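Local coordinates for peptidase M14 domain-containing protein (Shewanella amazonensis, PDB 2QVP) that probably acts as a zinc-dependent hydrolase of the peptidase M14 family, most likely a metallocarboxypeptidase, at residues 29-34 and 54-59. Numbering follows the deposited sequence.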
ATOM      1  N   SER A  29     -17.914   2.942  -3.941  1.00  7.76           N
ATOM      2  CA  SER A  29     -19.058   3.348  -3.100  1.00  9.19           C
ATOM      3  C   SER A  29     -18.730   3.378  -1.606  1.00  9.75           C
ATOM      4  O   SER A  29     -18.994   4.382  -0.913  1.00  7.49           O
ATOM      5  CB  SER A  29     -20.217   2.403  -3.318  1.00 13.21           C
ATOM      6  OG  SER A  29     -20.726   2.622  -4.613  1.00 19.77           O
ATOM      7  N   LEU A  30     -18.106   2.298  -1.127  1.00  9.12           N
ATOM      8  CA  LEU A  30     -17.758   2.194   0.282  1.00 10.76           C
ATOM      9  C   LEU A  30     -16.600   3.124   0.667  1.00  8.96           C
ATOM     10  O   LEU A  30     -16.567   3.621   1.790  1.00 11.34           O
ATOM     11  CB  LEU A  30     -17.470   0.743   0.683  1.00 10.55           C
ATOM     12  CG  LEU A  30     -18.632  -0.228   0.462  1.00  7.76           C
ATOM     13  CD1 LEU A  30     -18.183  -1.681   0.732  1.00  8.64           C
ATOM     14  CD2 LEU A  30     -19.891   0.139   1.250  1.00  7.75           C
ATOM     15  N   LEU A  31     -15.694   3.363  -0.263  1.00  8.93           N
ATOM     16  CA  LEU A  31     -14.588   4.260  -0.060  1.00 10.01           C
ATOM     17  C   LEU A  31     -15.131   5.684   0.086  1.00 10.63           C
ATOM     18  O   LEU A  31     -14.614   6.425   0.903  1.00  9.67           O
ATOM     19  CB  LEU A  31     -13.605   4.180  -1.223  1.00 10.86           C
ATOM     20  CG  LEU A  31     -12.327   5.045  -1.117  1.00 10.74           C
ATOM     21  CD1 LEU A  31     -11.441   4.622   0.090  1.00 13.17           C
ATOM     22  CD2 LEU A  31     -11.556   4.956  -2.361  1.00  6.65           C
ATOM     23  N   ALA A  32     -16.144   6.054  -0.717  1.00  9.81           N
ATOM     24  CA  ALA A  32     -16.767   7.375  -0.625  1.00  9.06           C
ATOM     25  C   ALA A  32     -17.428   7.589   0.742  1.00  7.99           C
ATOM     26  O   ALA A  32     -17.354   8.691   1.292  1.00  5.05           O
ATOM     27  CB  ALA A  32     -17.802   7.597  -1.756  1.00  9.09           C
ATOM     28  N   ILE A  33     -18.098   6.554   1.253  1.00  5.68           N
ATOM     29  CA  ILE A  33     -18.725   6.574   2.568  1.00  6.51           C
ATOM     30  C   ILE A  33     -17.692   6.883   3.629  1.00  6.52           C
ATOM     31  O   ILE A  33     -17.927   7.718   4.491  1.00  7.56           O
ATOM     32  CB  ILE A  33     -19.423   5.216   2.925  1.00  5.86           C
ATOM     33  CG1 ILE A  33     -20.690   5.003   2.066  1.00  3.56           C
ATOM     34  CG2 ILE A  33     -19.766   5.159   4.439  1.00  2.00           C
ATOM     35  CD1 ILE A  33     -21.246   3.565   2.040  1.00  2.84           C
ATOM     36  N   GLU A  34     -16.541   6.217   3.558  1.00  9.59           N
ATOM     37  CA  GLU A  34     -15.475   6.466   4.538  1.00 10.83           C
ATOM     38  C   GLU A  34     -14.832   7.840   4.390  1.00 11.72           C
ATOM     39  O   GLU A  34     -14.516   8.453   5.406  1.00  8.87           O
ATOM     40  CB  GLU A  34     -14.384   5.363   4.514  1.00 11.95           C
ATOM     41  CG  GLU A  34     -14.884   4.006   4.927  1.00 11.66           C
ATOM     42  CD  GLU A  34     -15.646   4.051   6.236  1.00 22.99           C
ATOM     43  OE1 GLU A  34     -15.267   4.847   7.124  1.00 15.41           O
ATOM     44  OE2 GLU A  34     -16.634   3.305   6.364  1.00 21.89           O
ATOM     45  N   TYR A  54      -7.292   8.013  -6.777  1.00 19.24           N
ATOM     46  CA  TYR A  54      -7.400   8.944  -5.659  1.00 15.89           C
ATOM     47  C   TYR A  54      -6.214   9.049  -4.722  1.00 14.18           C
ATOM     48  O   TYR A  54      -5.503   8.082  -4.466  1.00 17.48           O
ATOM     49  CB  TYR A  54      -8.573   8.538  -4.728  1.00 17.33           C
ATOM     50  CG  TYR A  54      -9.952   8.739  -5.284  1.00 13.27           C
ATOM     51  CD1 TYR A  54     -10.453  10.028  -5.508  1.00 20.11           C
ATOM     52  CD2 TYR A  54     -10.799   7.645  -5.539  1.00 15.26           C
ATOM     53  CE1 TYR A  54     -11.740  10.226  -6.005  1.00 19.95           C
ATOM     54  CE2 TYR A  54     -12.091   7.834  -6.017  1.00 14.89           C
ATOM     55  CZ  TYR A  54     -12.542   9.126  -6.270  1.00 14.98           C
ATOM     56  OH  TYR A  54     -13.806   9.331  -6.756  1.00 18.29           O
ATOM     57  N   LEU A  55      -6.046  10.246  -4.183  1.00 13.04           N
ATOM     58  CA  LEU A  55      -5.185  10.490  -3.048  1.00 13.56           C
ATOM     59  C   LEU A  55      -6.139  11.028  -1.985  1.00 12.58           C
ATOM     60  O   LEU A  55      -6.726  12.085  -2.167  1.00 10.84           O
ATOM     61  CB  LEU A  55      -4.100  11.517  -3.335  1.00 11.03           C
ATOM     62  CG  LEU A  55      -3.207  11.763  -2.101  1.00 15.51           C
ATOM     63  CD1 LEU A  55      -2.342  10.497  -1.802  1.00  5.34           C
ATOM     64  CD2 LEU A  55      -2.395  13.006  -2.327  1.00 11.26           C
ATOM     65  N   LEU A  56      -6.311  10.301  -0.887  1.00 13.15           N
ATOM     66  CA  LEU A  56      -7.188  10.732   0.182  1.00 11.25           C
ATOM     67  C   LEU A  56      -6.276  11.264   1.267  1.00 13.66           C
ATOM     68  O   LEU A  56      -5.292  10.605   1.598  1.00 14.61           O
ATOM     69  CB  LEU A  56      -8.023   9.566   0.717  1.00 12.86           C
ATOM     70  CG  LEU A  56      -8.973   8.815  -0.215  1.00 11.30           C
ATOM     71  CD1 LEU A  56      -9.797   7.828   0.571  1.00 14.43           C
ATOM     72  CD2 LEU A  56      -9.882   9.746  -0.988  1.00 14.50           C
ATOM     73  N   GLN A  57      -6.578  12.433   1.823  1.00 11.04           N
ATOM     74  CA  GLN A  57      -5.752  13.014   2.880  1.00 13.25           C
ATOM     75  C   GLN A  57      -6.620  13.375   4.068  1.00 13.47           C
ATOM     76  O   GLN A  57      -7.732  13.891   3.897  1.00 15.80           O
ATOM     77  CB  GLN A  57      -5.005  14.250   2.361  1.00 13.74           C
ATOM     78  CG  GLN A  57      -4.009  13.888   1.276  1.00 17.66           C
ATOM     79  CD  GLN A  57      -3.069  14.999   0.909  1.00 18.69           C
ATOM     80  OE1 GLN A  57      -3.495  16.040   0.381  1.00 22.53           O
ATOM     81  NE2 GLN A  57      -1.757  14.768   1.130  1.00 20.10           N
ATOM     82  N   SER A  58      -6.124  13.105   5.267  1.00 10.70           N
ATOM     83  CA  SER A  58      -6.857  13.443   6.463  1.00 13.28           C
ATOM     84  C   SER A  58      -7.020  14.977   6.559  1.00 13.48           C
ATOM     85  O   SER A  58      -6.200  15.730   6.003  1.00 11.59           O
ATOM     86  CB  SER A  58      -6.179  12.875   7.714  1.00 14.21           C
ATOM     87  OG  SER A  58      -4.823  13.296   7.848  1.00 12.47           O
ATOM     88  N   PRO A  59      -8.094  15.430   7.224  1.00 14.13           N
ATOM     89  CA  PRO A  59      -8.359  16.860   7.368  1.00 16.25           C
ATOM     90  C   PRO A  59      -7.471  17.592   8.372  1.00 18.66           C
ATOM     91  O   PRO A  59      -7.041  17.004   9.369  1.00 19.34           O
ATOM     92  CB  PRO A  59      -9.807  16.891   7.869  1.00 17.35           C
ATOM     93  CG  PRO A  59      -9.986  15.624   8.584  1.00 14.98           C
ATOM     94  CD  PRO A  59      -9.149  14.615   7.866  1.00 12.22           C
TER
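Leu31 on helix 24-38 packs against Leu56 and Tyr54 on strand 51-57, a small, wholly apolar helix-on-sheet contact near one margin of the central mixed sheet. No hydrogen bond crosses it, and only 111 Å² is buried, both sides summed; the backbones stay well apart, with Leu31 CA 9.8 Å from Leu56 CA. The two leucines bridge this gap by meeting tip to tip, Leu31 CD1 lying 3.6 Å from Leu56 CD1. That same Leu56 methyl also approaches the branch point of its partner, at 4.1 Å from Leu31 CG. With CG swung away from the backbone nitrogen (chi1 -177°), the Leu31 side chain extends from the helix toward the strand, and there its two methyls part: CD1 goes to Leu56, while CD2 comes obliquely to the Tyr54 ring, 4.2 Å from Tyr54 CD2. Tyr54 and Leu56, two residues apart, project from the same side of the strand and receive the helix residue together. Leu55, between them, points to the other side of the sheet, where it touches Leu156 and Leu157 of helix 154-160. Leu31 also touches Leu89 of helix 80-91 and Pro106, and Ser42 on the edge strand 41-48 touches both Tyr54 and Leu56. Away from the predicted active-site Glu245, this is structural packing of one helical layer onto a sheet covered by helices on both faces, the alpha/beta/alpha sandwich characteristic of M14-type zinc exopeptidases.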